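Long-range contacts in RagB/SusD family nutrient uptake outer membrane protein (Bacteroides thetaiotaomicron, PDB 7KV2), which probably binds beta-glucans at the bacterial outer surface as a SusD-family glycan-binding protein, contributing to their capture and uptake by a gut bacterium: residues R206-Y212 / E268-E272; Q252-M256 / Y405-L409; L429-R435 / E452-E456. All blocks are in the same frame, centred on the assembly; numbering follows the deposited sequence.

Interaction 1 (R206-Y212 / E268-E272); sequences REDSENY and EWSIE. With EDO (1,2-ethanediol), chain F.
Two surface loops of the SusD fold meet through a pair of slid-apart, near-parallel aromatic rings joined by CH-pi contacts and an arginine hydrogen-bonded to a backbone carbonyl. Segment 206-212 follows helix 183-200 and precedes helix 217-231; segment 268-272 leads into strand 273-277. Neither is regular. W269 adopts the left-handed helical region (53/43), and its CA lies 7.1 Å from that of Y212. Both aromatic side chains are in m rotamers, and both CA-to-CB bonds point toward the opposing segment. The planes of the Y212 ring and the W269 five-membered ring meet at 7°, centroids 4.7 Å apart, so each ring instead covers the other's CB: Y212 CB sits 3.5 Å from the centroid of the W269 five-membered ring, and W269 CB 3.8 Å from that of Y212. W269 NE1 hydrogen-bonds N278 OD1, outside the two segments. R206, extended (ttt), brings its guanidinium edge alongside; R206 NE and NH2 donate to Y212 OH at 2.8 and 2.9 Å, while R206 NH2 also donates to S270 O at 2.8 Å.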
loop_
_atom_site.group_PDB
_atom_site.type_symbol
_atom_site.label_atom_id
_atom_site.label_comp_id
_atom_site.label_asym_id
_atom_site.label_seq_id
_atom_site.Cartn_x
_atom_site.Cartn_y
_atom_site.Cartn_z
ATOM N N ARG A 206 -9.013 -17.636 5.321
ATOM C CA ARG A 206 -7.932 -17.060 6.172
ATOM C C ARG A 206 -6.811 -18.087 6.289
ATOM O O ARG A 206 -7.102 -19.283 6.414
ATOM C CB ARG A 206 -8.458 -16.697 7.560
ATOM C CG ARG A 206 -7.527 -15.840 8.396
ATOM C CD ARG A 206 -8.034 -15.425 9.764
ATOM N NE ARG A 206 -6.880 -14.786 10.387
ATOM C CZ ARG A 206 -6.723 -13.489 10.579
ATOM N NH1 ARG A 206 -7.739 -12.639 10.459
ATOM N NH2 ARG A 206 -5.552 -13.071 11.036
ATOM N N GLU A 207 -5.565 -17.635 6.346
ATOM C CA GLU A 207 -4.429 -18.542 6.592
ATOM C C GLU A 207 -4.239 -18.835 8.077
ATOM O O GLU A 207 -4.957 -18.274 8.901
ATOM C CB GLU A 207 -3.193 -17.957 5.935
ATOM C CG GLU A 207 -2.970 -18.530 4.536
ATOM C CD GLU A 207 -2.731 -20.032 4.471
ATOM O OE1 GLU A 207 -2.686 -20.694 5.555
ATOM O OE2 GLU A 207 -2.629 -20.559 3.334
ATOM N N ASP A 208 -3.296 -19.736 8.372
ATOM C CA ASP A 208 -2.842 -20.063 9.739
ATOM C C ASP A 208 -1.471 -19.421 9.978
ATOM O O ASP A 208 -0.936 -18.764 9.074
ATOM C CB ASP A 208 -2.825 -21.576 9.992
ATOM C CG ASP A 208 -1.898 -22.361 9.068
ATOM O OD1 ASP A 208 -0.889 -21.837 8.656
ATOM O OD2 ASP A 208 -2.253 -23.494 8.729
ATOM N N SER A 209 -0.973 -19.560 11.200
ATOM C CA SER A 209 0.275 -18.916 11.668
ATOM C C SER A 209 1.466 -19.317 10.820
ATOM O O SER A 209 2.334 -18.477 10.696
ATOM C CB SER A 209 0.591 -19.234 13.081
ATOM O OG SER A 209 -0.285 -18.512 13.899
ATOM N N GLU A 210 1.498 -20.549 10.354
ATOM C CA GLU A 210 2.587 -21.124 9.517
ATOM C C GLU A 210 2.607 -20.456 8.127
ATOM O O GLU A 210 3.685 -20.414 7.513
ATOM C CB GLU A 210 2.385 -22.642 9.359
ATOM C CG GLU A 210 2.406 -23.416 10.671
ATOM C CD GLU A 210 3.598 -23.094 11.559
ATOM O OE1 GLU A 210 4.753 -23.260 11.091
ATOM O OE2 GLU A 210 3.378 -22.636 12.707
ATOM N N ASN A 211 1.485 -19.974 7.608
ATOM C CA ASN A 211 1.437 -19.565 6.181
ATOM C C ASN A 211 0.930 -18.134 5.973
ATOM O O ASN A 211 0.604 -17.817 4.807
ATOM C CB ASN A 211 0.552 -20.560 5.431
ATOM C CG ASN A 211 1.147 -21.955 5.461
ATOM O OD1 ASN A 211 2.193 -22.172 4.878
ATOM N ND2 ASN A 211 0.545 -22.863 6.209
ATOM N N TYR A 212 0.851 -17.278 7.010
ATOM C CA TYR A 212 0.370 -15.887 6.807
ATOM C C TYR A 212 1.283 -15.243 5.754
ATOM O O TYR A 212 2.513 -15.405 5.840
ATOM C CB TYR A 212 0.313 -15.085 8.121
ATOM C CG TYR A 212 -0.931 -15.303 8.952
ATOM C CD1 TYR A 212 -2.195 -15.261 8.387
ATOM C CD2 TYR A 212 -0.842 -15.537 10.319
ATOM C CE1 TYR A 212 -3.350 -15.421 9.142
ATOM C CE2 TYR A 212 -1.982 -15.698 11.084
ATOM C CZ TYR A 212 -3.239 -15.613 10.512
ATOM O OH TYR A 212 -4.368 -15.749 11.285
ATOM N N GLU A 268 0.387 -7.421 13.834
ATOM C CA GLU A 268 0.595 -8.118 12.544
ATOM C C GLU A 268 -0.322 -9.342 12.488
ATOM O O GLU A 268 -0.361 -10.147 13.456
ATOM C CB GLU A 268 2.051 -8.500 12.317
ATOM C CG GLU A 268 2.960 -7.280 12.200
ATOM C CD GLU A 268 4.414 -7.649 11.921
ATOM O OE1 GLU A 268 4.795 -8.807 12.177
ATOM O OE2 GLU A 268 5.198 -6.766 11.489
ATOM N N TRP A 269 -1.008 -9.506 11.362
ATOM C CA TRP A 269 -1.887 -10.679 11.095
ATOM C C TRP A 269 -2.897 -10.843 12.242
ATOM O O TRP A 269 -3.177 -11.999 12.638
ATOM C CB TRP A 269 -1.042 -11.951 10.824
ATOM C CG TRP A 269 -0.231 -11.781 9.555
ATOM C CD1 TRP A 269 1.115 -11.585 9.446
ATOM C CD2 TRP A 269 -0.741 -11.718 8.213
ATOM N NE1 TRP A 269 1.478 -11.440 8.119
ATOM C CE2 TRP A 269 0.356 -11.537 7.347
ATOM C CE3 TRP A 269 -2.010 -11.854 7.653
ATOM C CZ2 TRP A 269 0.197 -11.470 5.964
ATOM C CZ3 TRP A 269 -2.154 -11.855 6.278
ATOM C CH2 TRP A 269 -1.064 -11.636 5.455
ATOM N N SER A 270 -3.469 -9.739 12.696
ATOM C CA SER A 270 -4.506 -9.723 13.757
ATOM C C SER A 270 -5.847 -10.153 13.148
ATOM O O SER A 270 -5.955 -10.419 11.923
ATOM C CB SER A 270 -4.656 -8.359 14.322
ATOM O OG SER A 270 -5.297 -7.531 13.356
ATOM N N ILE A 271 -6.905 -10.077 13.947
ATOM C CA ILE A 271 -8.251 -10.414 13.415
ATOM C C ILE A 271 -8.659 -9.402 12.343
ATOM O O ILE A 271 -9.516 -9.716 11.505
ATOM C CB ILE A 271 -9.266 -10.506 14.549
ATOM C CG1 ILE A 271 -10.505 -11.254 14.036
ATOM C CG2 ILE A 271 -9.559 -9.144 15.149
ATOM C CD1 ILE A 271 -11.159 -12.073 15.080
ATOM N N GLU A 272 -8.031 -8.226 12.328
ATOM C CA GLU A 272 -8.354 -7.174 11.336
ATOM C C GLU A 272 -7.621 -7.390 10.010
ATOM O O GLU A 272 -8.031 -6.781 9.012
ATOM C CB GLU A 272 -7.946 -5.821 11.892
ATOM C CG GLU A 272 -8.559 -4.702 11.104
ATOM C CD GLU A 272 -8.754 -3.410 11.809
ATOM O OE1 GLU A 272 -8.847 -3.417 13.055
ATOM O OE2 GLU A 272 -8.812 -2.403 11.089
HETATM C C1 EDO F . 2.063 -10.526 15.425
HETATM O O1 EDO F . 1.538 -11.702 14.774
HETATM C C2 EDO F . 3.579 -10.461 15.589
HETATM O O2 EDO F . 4.372 -10.661 14.417
#

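Interaction 2 (Q252-M256 / Y405-L409); sequences QYDLM and YSETL. With NA (sodium ion), chain G.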
loop_
_atom_site.group_PDB
_atom_site.type_symbol
_atom_site.label_atom_id
_atom_site.label_comp_id
_atom_site.label_asym_id
_atom_site.label_seq_id
_atom_site.Cartn_x
_atom_site.Cartn_y
_atom_site.Cartn_z
ATOM N N GLN A 252 -13.806 -14.826 11.437
ATOM C CA GLN A 252 -12.321 -14.753 11.603
ATOM C C GLN A 252 -11.747 -13.462 11.012
ATOM O O GLN A 252 -10.500 -13.355 10.907
ATOM C CB GLN A 252 -11.695 -16.018 11.062
ATOM C CG GLN A 252 -12.073 -17.220 11.933
ATOM C CD GLN A 252 -11.261 -18.415 11.532
ATOM O OE1 GLN A 252 -10.393 -18.884 12.289
ATOM N NE2 GLN A 252 -11.511 -18.901 10.333
ATOM N N TYR A 253 -12.617 -12.499 10.758
ATOM C CA TYR A 253 -12.268 -11.108 10.386
ATOM C C TYR A 253 -13.146 -10.171 11.206
ATOM O O TYR A 253 -14.391 -10.362 11.292
ATOM C CB TYR A 253 -12.434 -10.904 8.874
ATOM C CG TYR A 253 -11.468 -11.698 8.051
ATOM C CD1 TYR A 253 -10.105 -11.448 8.104
ATOM C CD2 TYR A 253 -11.917 -12.679 7.186
ATOM C CE1 TYR A 253 -9.209 -12.168 7.325
ATOM C CE2 TYR A 253 -11.037 -13.439 6.438
ATOM C CZ TYR A 253 -9.675 -13.177 6.503
ATOM O OH TYR A 253 -8.810 -13.887 5.708
ATOM N N ASP A 254 -12.539 -9.166 11.813
ATOM C CA ASP A 254 -13.279 -8.231 12.681
ATOM C C ASP A 254 -12.366 -7.045 12.921
ATOM O O ASP A 254 -11.180 -7.140 12.475
ATOM C CB ASP A 254 -13.666 -8.886 14.014
ATOM C CG ASP A 254 -14.910 -8.278 14.662
ATOM O OD1 ASP A 254 -15.287 -7.145 14.293
ATOM O OD2 ASP A 254 -15.484 -8.945 15.549
ATOM N N LEU A 255 -12.868 -6.014 13.604
ATOM C CA LEU A 255 -12.058 -4.813 13.952
ATOM C C LEU A 255 -11.317 -5.077 15.257
ATOM O O LEU A 255 -11.924 -5.621 16.210
ATOM C CB LEU A 255 -12.931 -3.561 14.091
ATOM C CG LEU A 255 -13.627 -3.056 12.830
ATOM C CD1 LEU A 255 -14.522 -1.857 13.140
ATOM C CD2 LEU A 255 -12.628 -2.719 11.729
ATOM N N MET A 256 -10.048 -4.660 15.325
ATOM C CA MET A 256 -9.334 -4.601 16.615
ATOM C C MET A 256 -10.045 -3.535 17.433
ATOM O O MET A 256 -10.413 -2.457 16.947
ATOM C CB MET A 256 -7.859 -4.217 16.434
ATOM C CG MET A 256 -7.099 -5.145 15.518
ATOM S SD MET A 256 -5.283 -5.032 15.764
ATOM C CE MET A 256 -5.185 -5.905 17.339
ATOM N N TYR A 405 -9.803 -5.048 7.689
ATOM C CA TYR A 405 -11.260 -5.278 7.728
ATOM C C TYR A 405 -12.026 -3.955 7.730
ATOM O O TYR A 405 -13.136 -3.939 7.262
ATOM C CB TYR A 405 -11.602 -6.091 8.962
ATOM C CG TYR A 405 -13.039 -6.528 9.091
ATOM C CD1 TYR A 405 -13.571 -7.505 8.279
ATOM C CD2 TYR A 405 -13.825 -6.046 10.119
ATOM C CE1 TYR A 405 -14.868 -7.974 8.474
ATOM C CE2 TYR A 405 -15.119 -6.489 10.320
ATOM C CZ TYR A 405 -15.644 -7.461 9.505
ATOM O OH TYR A 405 -16.908 -7.910 9.765
ATOM N N SER A 406 -11.498 -2.859 8.269
ATOM C CA SER A 406 -12.216 -1.561 8.177
ATOM C C SER A 406 -12.441 -1.190 6.693
ATOM O O SER A 406 -13.462 -0.557 6.370
ATOM C CB SER A 406 -11.494 -0.502 8.941
ATOM O OG SER A 406 -10.220 -0.281 8.387
ATOM N N GLU A 407 -11.553 -1.617 5.794
ATOM C CA GLU A 407 -11.731 -1.385 4.359
ATOM C C GLU A 407 -12.861 -2.254 3.818
ATOM O O GLU A 407 -13.626 -1.758 2.939
ATOM C CB GLU A 407 -10.451 -1.639 3.581
ATOM C CG GLU A 407 -10.564 -1.060 2.196
ATOM C CD GLU A 407 -9.326 -0.999 1.335
ATOM O OE1 GLU A 407 -8.256 -1.515 1.747
ATOM O OE2 GLU A 407 -9.474 -0.439 0.186
ATOM N N THR A 408 -12.962 -3.495 4.296
ATOM C CA THR A 408 -14.102 -4.364 3.948
ATOM C C THR A 408 -15.417 -3.644 4.305
ATOM O O THR A 408 -16.318 -3.609 3.482
ATOM C CB THR A 408 -14.008 -5.697 4.697
ATOM O OG1 THR A 408 -12.728 -6.287 4.511
ATOM C CG2 THR A 408 -15.066 -6.661 4.218
ATOM N N LEU A 409 -15.540 -3.161 5.538
ATOM C CA LEU A 409 -16.774 -2.514 6.048
ATOM C C LEU A 409 -17.086 -1.247 5.233
ATOM O O LEU A 409 -18.269 -1.049 4.840
ATOM C CB LEU A 409 -16.613 -2.197 7.536
ATOM C CG LEU A 409 -16.611 -3.371 8.524
ATOM C CD1 LEU A 409 -16.172 -2.901 9.894
ATOM C CD2 LEU A 409 -17.966 -4.050 8.636
HETATM NA NA NA G . -16.536 -10.636 10.320
HETATM O O HOH W 1 -17.520 -10.632 12.339
#
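Metal coordination joins these two segments most directly. The sodium ion is held by Y253 O at 2.4 Å and Y405 OH at 2.8 Å, with water 1 at 2.2 Å from the ion, and I248 and S250 complete the site with their carbonyl oxygens. A loop carbonyl and a helix side chain are thus tied through one ion, although the segments are 149 residues apart in the chain.

Packing around the Y405 ring supplies much of the remaining contact. With chi1 near 180° (t), Y405 projects from helix 405-417 toward the loop, and the backbone of 253-254 passes over one face of its ring: Y253 O and D254 CA lie above it, and D254 C comes to 3.3 Å from Y405 CD2. Y253 adds its CB, 3.6 Å from Y405 CD1, while its OH is hydrogen-bonded to M205 O.

Apolar contacts extend the interface along the helix. L255 CD2 lies 3.7 Å from S406 CB and 3.9 Å from Y405 CD2; L255 CD1 meets L409 CD1, one turn on from Y405, at 3.8 Å. Within the loop, D254 OD1 accepts from L255 N at 2.8 Å. Together these features make a sodium site of three backbone carbonyls, a tyrosine hydroxyl and a water, joining the end of helix 237-249 and the following loop to helix 405-417.

Interaction 3 (L429-R435 / E452-E456); sequences LNLVHKR and ERHLE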
loop_
_atom_site.group_PDB
_atom_site.type_symbol
_atom_site.label_atom_id
_atom_site.label_comp_id
_atom_site.label_asym_id
_atom_site.label_seq_id
_atom_site.Cartn_x
_atom_site.Cartn_y
_atom_site.Cartn_z
ATOM N N LEU A 429 -20.486 1.549 8.374
ATOM C CA LEU A 429 -19.794 2.852 8.516
ATOM C C LEU A 429 -19.517 3.163 9.986
ATOM O O LEU A 429 -18.377 3.529 10.334
ATOM C CB LEU A 429 -20.642 3.944 7.859
ATOM C CG LEU A 429 -20.106 5.352 8.044
ATOM C CD1 LEU A 429 -18.645 5.447 7.536
ATOM C CD2 LEU A 429 -20.996 6.334 7.313
ATOM N N ASN A 430 -20.500 2.980 10.857
ATOM C CA ASN A 430 -20.374 3.420 12.256
ATOM C C ASN A 430 -19.566 2.405 13.044
ATOM O O ASN A 430 -19.036 2.812 14.075
ATOM C CB ASN A 430 -21.727 3.825 12.843
ATOM C CG ASN A 430 -22.135 5.164 12.268
ATOM O OD1 ASN A 430 -21.596 6.206 12.659
ATOM N ND2 ASN A 430 -23.014 5.132 11.291
ATOM N N LEU A 431 -19.411 1.156 12.584
ATOM C CA LEU A 431 -18.513 0.203 13.314
ATOM C C LEU A 431 -17.084 0.770 13.268
ATOM O O LEU A 431 -16.403 0.825 14.314
ATOM C CB LEU A 431 -18.582 -1.177 12.676
ATOM C CG LEU A 431 -19.789 -2.037 13.062
ATOM C CD1 LEU A 431 -19.776 -3.315 12.255
ATOM C CD2 LEU A 431 -19.781 -2.340 14.542
ATOM N N VAL A 432 -16.710 1.281 12.114
ATOM C CA VAL A 432 -15.399 1.943 11.890
ATOM C C VAL A 432 -15.319 3.278 12.649
ATOM O O VAL A 432 -14.291 3.533 13.362
ATOM C CB VAL A 432 -15.098 2.121 10.390
ATOM C CG1 VAL A 432 -13.805 2.890 10.195
ATOM C CG2 VAL A 432 -15.037 0.778 9.687
ATOM N N HIS A 433 -16.315 4.158 12.491
ATOM C CA HIS A 433 -16.362 5.496 13.131
ATOM C C HIS A 433 -16.244 5.341 14.650
ATOM O O HIS A 433 -15.440 6.067 15.312
ATOM C CB HIS A 433 -17.675 6.181 12.662
ATOM C CG HIS A 433 -17.766 7.642 12.916
ATOM N ND1 HIS A 433 -17.201 8.565 12.064
ATOM C CD2 HIS A 433 -18.414 8.340 13.888
ATOM C CE1 HIS A 433 -17.475 9.784 12.498
ATOM N NE2 HIS A 433 -18.207 9.682 13.640
ATOM N N LYS A 434 -16.999 4.397 15.202
ATOM C CA LYS A 434 -17.084 4.242 16.678
ATOM C C LYS A 434 -15.874 3.477 17.201
ATOM O O LYS A 434 -15.500 3.737 18.331
ATOM C CB LYS A 434 -18.417 3.618 17.097
ATOM C CG LYS A 434 -19.580 4.579 16.909
ATOM C CD LYS A 434 -20.744 4.293 17.824
ATOM C CE LYS A 434 -21.275 2.902 17.592
ATOM N NZ LYS A 434 -22.689 2.790 18.026
ATOM N N ARG A 435 -15.234 2.633 16.391
ATOM C CA ARG A 435 -14.012 1.935 16.849
ATOM C C ARG A 435 -12.965 3.008 17.181
ATOM O O ARG A 435 -12.260 2.825 18.157
ATOM C CB ARG A 435 -13.493 0.938 15.811
ATOM C CG ARG A 435 -12.275 0.159 16.287
ATOM C CD ARG A 435 -10.981 0.868 15.889
ATOM N NE ARG A 435 -10.724 0.811 14.451
ATOM C CZ ARG A 435 -10.197 -0.207 13.757
ATOM N NH1 ARG A 435 -9.899 -1.348 14.339
ATOM N NH2 ARG A 435 -10.019 -0.095 12.446
ATOM N N GLU A 452 -14.592 8.966 5.800
ATOM C CA GLU A 452 -14.198 7.983 6.838
ATOM C C GLU A 452 -12.964 7.229 6.335
ATOM O O GLU A 452 -12.064 7.020 7.124
ATOM C CB GLU A 452 -15.314 7.006 7.186
ATOM C CG GLU A 452 -15.060 6.237 8.467
ATOM C CD GLU A 452 -15.184 7.078 9.722
ATOM O OE1 GLU A 452 -15.949 8.096 9.687
ATOM O OE2 GLU A 452 -14.448 6.778 10.688
ATOM N N ARG A 453 -12.904 6.878 5.049
ATOM C CA ARG A 453 -11.697 6.276 4.450
ATOM C C ARG A 453 -10.504 7.204 4.678
ATOM O O ARG A 453 -9.407 6.729 5.007
ATOM C CB ARG A 453 -11.892 5.993 2.964
ATOM C CG ARG A 453 -12.977 4.991 2.641
ATOM C CD ARG A 453 -13.161 4.830 1.137
ATOM N NE ARG A 453 -12.025 4.119 0.559
ATOM C CZ ARG A 453 -11.867 2.802 0.474
ATOM N NH1 ARG A 453 -12.839 1.939 0.772
ATOM N NH2 ARG A 453 -10.722 2.355 0.005
ATOM N N HIS A 454 -10.698 8.501 4.433
ATOM C CA HIS A 454 -9.663 9.542 4.536
ATOM C C HIS A 454 -9.080 9.518 5.966
ATOM O O HIS A 454 -7.865 9.579 6.113
ATOM C CB HIS A 454 -10.287 10.902 4.169
ATOM C CG HIS A 454 -9.288 11.993 4.059
ATOM N ND1 HIS A 454 -9.653 13.323 4.060
ATOM C CD2 HIS A 454 -7.947 11.954 3.920
ATOM C CE1 HIS A 454 -8.578 14.066 3.911
ATOM N NE2 HIS A 454 -7.498 13.249 3.850
ATOM N N LEU A 455 -9.957 9.464 6.962
ATOM C CA LEU A 455 -9.574 9.449 8.399
ATOM C C LEU A 455 -8.867 8.118 8.729
ATOM O O LEU A 455 -7.937 8.141 9.543
ATOM C CB LEU A 455 -10.857 9.601 9.230
ATOM C CG LEU A 455 -11.571 10.958 9.157
ATOM C CD1 LEU A 455 -12.879 10.920 9.938
ATOM C CD2 LEU A 455 -10.711 12.072 9.726
ATOM N N GLU A 456 -9.296 7.025 8.095
ATOM C CA GLU A 456 -8.938 5.627 8.449
ATOM C C GLU A 456 -7.561 5.204 7.893
ATOM O O GLU A 456 -6.863 4.411 8.557
ATOM C CB GLU A 456 -10.045 4.704 7.931
ATOM C CG GLU A 456 -9.878 3.262 8.322
ATOM C CD GLU A 456 -9.958 2.896 9.792
ATOM O OE1 GLU A 456 -10.420 3.734 10.606
ATOM O OE2 GLU A 456 -9.520 1.752 10.122
HETATM O O HOH W 2 -11.512 3.147 13.039
#
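This is a buried helix-helix contact in the SusD-family region, between the C-terminal parts of helices 425-435 and 446-456, and much of it is polar. The two short segments run in broadly the same direction, crossing at 38° with their axes 10.8 Å apart at closest approach; the nearest CA pair is H433 and E452, at 7.1 Å. That spacing leaves room for long side chains to bridge the gap.

E452, the residue most covered here, does so in two ways. Its OE1 accepts a nearly linear hydrogen bond from H433 ND1 (2.7 Å, 171°), while its aliphatic part packs on leucine and valine: E452 CB lies 3.7 Å from L429 CD1, and E452 CG 4.0 Å from V432 CG1. One turn later E456 meets R435 in a salt bridge, R435 NH2 to E456 OE2 at 3.0 Å, whose hydrogen bond is weak. Water 2 reinforces it, donating to V432 O (2.8 Å) and E456 OE1 (2.7 Å) and accepting from R435 NE (2.8 Å).

Both carboxylates and the arginine have further partners: R338 reaches E452 and E456, S406 and R404 reach E456, and R435 also pairs with E272. V432 touches S406 and L409 of helix 405-417. The result is a largely buried charge network between packed helices of the SusD fold, consistent with its tetratricopeptide-repeat character.

Each of the three contacts touches the other two, with E272 of interaction 1 reaching both of the others. Interactions 1 and 2, centres about 13 Å apart, touch through E272, whose backbone O lies 2.8 Å from Y405 N and whose OE1 lies 2.9 Å from M256 N. The same carboxylate reaches interaction 3, with E272 OE1 2.7 Å from R435 NH1 in a salt bridge, although the centres of 1 and 3 are about 23 Å apart. Interactions 2 and 3, about 11 Å between centres, meet where S406 OG approaches E456 OE2 (2.8 Å) and M256 O approaches R435 NH1 (2.9 Å). Sodium belongs to interaction 2; the side chain of I271 in interaction 1 is about 7 Å from the sodium ion. In interaction 3, the side chain of V432 is about 12 Å from the sodium ion.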